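Local coordinates for putative adhesin (Bacteroides fragilis NCTC 9343, PDB 3PET), which is of unknown function but, as a putative lipoprotein with a right-handed beta-helix fold, probably serves in cell adhesion, at residues 60-63 with 64-68; 183-186 with 187-191. One frame throughout, in Å; residues are numbered along the deposited sequence. Where two conformers were deposited one is given.

Interaction 1. Residues 60-63 with 64-68; sequences VKDN and TLFLS
Lys61 and Thr64 close a beta hairpin with a two-residue loop by a pair of backbone hydrogen bonds, a compact example of how a type I' turn joins antiparallel strands. Lys61 N gives a nearly straight bond to Thr64 O (3.0 Å, 164° at the hydrogen). The return bond, from Thr64 N to Lys61 O, is more bent, and its donor stands above the carbonyl plane. Between the strands Val60 CA makes a CH...O contact to Thr64 O. Asp62 and Asn63 fill the corner, both with the positive phi angles that this turn requires. A third bond comes from a side chain: Thr64 OG1 donates to Asp62 O at 3.1 Å, also from above the carbonyl plane. Chi1 of -49° sets this hydroxyl beside its own backbone N, on the turn side, and sends CG2 forward along the strand. There Thr64 CG2 lies 3.7 Å above one face of the Phe66 ring, offset toward its rim. The edge of the same ring meets the turn, with Phe66 CE2 3.5 Å from Lys61 O and Asp62 OD1 also near the ring plane. On the other face of the hairpin, Val60 and Leu65 form the non-hydrogen-bonded pair, Val60 CG2 touching Leu65 CD1 at 3.9 Å. Leu65 continues inward to Phe21 and Ile85. The chemistry implies a hairpin end held by three hydrogen bonds, with apolar contacts on both faces.

Interaction 2. Residues 183-186 with 187-191; sequences CNAT and ESIDA
Glu187 and Thr186 form the corner at which the chain leaves strand 181-185 for strand 188-193, and they illustrate how a beta-helix coil turns without a hairpin. The two strand segments run at 136° to each other, with axes 7.3 Å apart, and they share no backbone hydrogen bond. At the bend, the side chains of Thr186 and Glu187 slant across one another: Glu187 CG comes 3.7 Å from Thr186 OG1. The Glu187 chain is extended beyond CG, which carries its carboxylate outward from the corner, and its side chain also touches Asn169 of the preceding coil. Inside the bend the contact is apolar. Ile189 reaches back with two parts of its side chain, Ile189 CB meeting Ala185 CB at 3.8 Å and Ile189 CD1 meeting Cys183 SG at 3.7 Å. With CG1 anti to the backbone N (chi1 -175°) and CD1 extended beyond it, the longer branch spans the angle between the strands as far as the sulfur. Ala185 CB also packs 3.4 Å from Ser188 O, just past the corner. Val171 of the preceding coil touches Cys183, Ala185 and Ile189, and Tyr201 of the following one touches Cys183 and Ile189. Backbone hydrogen bonds join Thr186 to Ala168 and Ala185 to Lys202. Polar side chains outside the bend and apolar ones inside imply a corner held by core packing and by backbone bonds to adjacent coils.

How the interactions relate
Interaction 1 comes first along the chain and interaction 2 follows more than a hundred residues later; their centres lie 34 Å apart, on opposite sides of the chain's centre, and their nearest atoms are about 27 Å apart. Both belong to the elongated right-handed beta-helix of the head GIN domain, yet they redirect the chain in different ways: a reversal in the first, a corner in the second. Residues 60-68 form a local antiparallel hairpin, whose second strand, 64-69, pairs in parallel with strand 23-26. Residues 183-191 make a corner of a regular coil, its two strands stacking in parallel on separate sets of neighbours. The fold thus combines an antiparallel element near its N-terminal end with repeated parallel coils toward its C-terminal end.

Interaction 1. Residues 60-63 with 64-68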
# COMPACT_ATOMS: atom_id res chain seq x y z
N VAL A 60 -5.74 -24.74 -16.17
CA VAL A 60 -6.57 -25.13 -15.03
C VAL A 60 -5.85 -26.32 -14.39
O VAL A 60 -5.56 -27.31 -15.06
CB VAL A 60 -8.07 -25.41 -15.33
CG1 VAL A 60 -8.78 -25.94 -14.08
CG2 VAL A 60 -8.76 -24.14 -15.84
N LYS A 61 -5.55 -26.20 -13.12
CA LYS A 61 -4.84 -27.22 -12.34
C LYS A 61 -5.38 -27.16 -10.91
O LYS A 61 -5.52 -26.06 -10.38
CB LYS A 61 -3.34 -26.91 -12.41
CG LYS A 61 -2.41 -27.67 -11.49
CD LYS A 61 -1.01 -27.80 -12.13
CE LYS A 61 -0.47 -26.53 -12.77
NZ LYS A 61 0.86 -26.75 -13.42
N ASP A 62 -5.66 -28.33 -10.29
CA ASP A 62 -6.22 -28.49 -8.93
C ASP A 62 -7.37 -27.49 -8.68
O ASP A 62 -7.37 -26.72 -7.71
CB ASP A 62 -5.14 -28.45 -7.81
CG ASP A 62 -4.09 -27.35 -7.86
OD1 ASP A 62 -4.45 -26.18 -7.65
OD2 ASP A 62 -2.89 -27.68 -8.02
N ASN A 63 -8.38 -27.53 -9.59
CA ASN A 63 -9.61 -26.72 -9.57
C ASN A 63 -9.33 -25.20 -9.56
O ASN A 63 -10.20 -24.41 -9.20
CB ASN A 63 -10.51 -27.14 -8.38
CG ASN A 63 -11.04 -28.57 -8.53
OD1 ASN A 63 -11.29 -29.06 -9.62
ND2 ASN A 63 -11.22 -29.27 -7.44
N THR A 64 -8.15 -24.80 -10.04
CA THR A 64 -7.75 -23.39 -10.07
C THR A 64 -7.42 -22.95 -11.47
O THR A 64 -6.66 -23.61 -12.17
CB THR A 64 -6.53 -23.15 -9.15
OG1 THR A 64 -6.78 -23.72 -7.87
CG2 THR A 64 -6.17 -21.67 -9.01
N LEU A 65 -7.97 -21.81 -11.87
CA LEU A 65 -7.64 -21.17 -13.13
C LEU A 65 -6.40 -20.32 -12.88
O LEU A 65 -6.46 -19.38 -12.08
CB LEU A 65 -8.81 -20.31 -13.65
CG LEU A 65 -8.52 -19.46 -14.89
CD1 LEU A 65 -8.26 -20.33 -16.13
CD2 LEU A 65 -9.67 -18.50 -15.15
N PHE A 66 -5.28 -20.65 -13.57
CA PHE A 66 -4.04 -19.89 -13.47
C PHE A 66 -3.85 -19.06 -14.71
O PHE A 66 -3.85 -19.60 -15.81
CB PHE A 66 -2.82 -20.83 -13.27
CG PHE A 66 -2.76 -21.51 -11.92
CD1 PHE A 66 -2.13 -20.89 -10.85
CD2 PHE A 66 -3.27 -22.78 -11.75
CE1 PHE A 66 -2.06 -21.54 -9.60
CE2 PHE A 66 -3.16 -23.43 -10.53
CZ PHE A 66 -2.58 -22.81 -9.46
N LEU A 67 -3.68 -17.75 -14.54
CA LEU A 67 -3.41 -16.82 -15.63
C LEU A 67 -2.04 -16.21 -15.37
O LEU A 67 -1.81 -15.66 -14.31
CB LEU A 67 -4.50 -15.73 -15.71
CG LEU A 67 -5.97 -16.19 -15.79
CD1 LEU A 67 -6.91 -15.01 -15.68
CD2 LEU A 67 -6.24 -16.98 -17.10
N SER A 68 -1.10 -16.39 -16.30
CA SER A 68 0.25 -15.88 -16.11
C SER A 68 0.76 -15.21 -17.37
O SER A 68 0.11 -15.26 -18.41
CB SER A 68 1.18 -17.01 -15.69
OG SER A 68 1.17 -18.03 -16.67

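Interaction 2. Residues 183-186 with 187-191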
# COMPACT_ATOMS: atom_id res chain seq x y z
N CYS A 183 -16.46 -1.54 8.29
CA CYS A 183 -17.14 -2.84 8.31
C CYS A 183 -18.48 -2.73 9.03
O CYS A 183 -18.91 -1.63 9.38
CB CYS A 183 -16.24 -3.92 8.91
SG CYS A 183 -15.70 -3.56 10.60
N ASN A 184 -19.18 -3.86 9.15
CA ASN A 184 -20.53 -3.90 9.67
C ASN A 184 -20.74 -5.21 10.42
O ASN A 184 -20.79 -6.28 9.81
CB ASN A 184 -21.48 -3.74 8.48
CG ASN A 184 -22.93 -3.52 8.79
OD1 ASN A 184 -23.45 -3.89 9.83
ND2 ASN A 184 -23.63 -2.93 7.84
N ALA A 185 -20.83 -5.12 11.75
CA ALA A 185 -20.94 -6.27 12.64
C ALA A 185 -22.23 -6.21 13.42
O ALA A 185 -22.43 -5.27 14.20
CB ALA A 185 -19.75 -6.28 13.59
N THR A 186 -23.13 -7.18 13.21
CA THR A 186 -24.41 -7.13 13.93
C THR A 186 -24.33 -7.82 15.30
O THR A 186 -25.02 -7.39 16.20
CB THR A 186 -25.57 -7.70 13.10
OG1 THR A 186 -25.47 -9.12 13.07
CG2 THR A 186 -25.62 -7.14 11.68
N GLU A 187 -23.52 -8.89 15.45
CA GLU A 187 -23.47 -9.62 16.72
C GLU A 187 -22.13 -9.50 17.48
O GLU A 187 -22.15 -9.39 18.70
CB GLU A 187 -23.78 -11.11 16.49
CG GLU A 187 -25.21 -11.38 16.03
CD GLU A 187 -25.58 -12.82 15.72
OE1 GLU A 187 -24.67 -13.68 15.62
OE2 GLU A 187 -26.79 -13.10 15.55
N SER A 188 -20.99 -9.59 16.77
CA SER A 188 -19.70 -9.50 17.44
C SER A 188 -18.63 -8.87 16.56
O SER A 188 -18.69 -8.99 15.33
CB SER A 188 -19.22 -10.87 17.92
OG SER A 188 -18.89 -11.72 16.84
N ILE A 189 -17.65 -8.21 17.20
CA ILE A 189 -16.54 -7.61 16.47
C ILE A 189 -15.26 -7.74 17.29
O ILE A 189 -15.20 -7.36 18.46
CB ILE A 189 -16.74 -6.14 15.96
CG1 ILE A 189 -15.50 -5.71 15.10
CG2 ILE A 189 -17.03 -5.14 17.12
CD1 ILE A 189 -15.68 -4.66 14.16
N ASP A 190 -14.25 -8.31 16.66
CA ASP A 190 -12.89 -8.38 17.18
C ASP A 190 -12.10 -7.45 16.27
O ASP A 190 -12.01 -7.71 15.07
CB ASP A 190 -12.37 -9.83 17.19
CG ASP A 190 -11.17 -10.05 18.09
OD1 ASP A 190 -10.24 -9.22 18.06
OD2 ASP A 190 -11.15 -11.08 18.80
N ALA A 191 -11.66 -6.29 16.79
CA ALA A 191 -10.97 -5.30 15.96
C ALA A 191 -9.62 -4.93 16.55
O ALA A 191 -9.53 -4.70 17.77
CB ALA A 191 -11.84 -4.04 15.80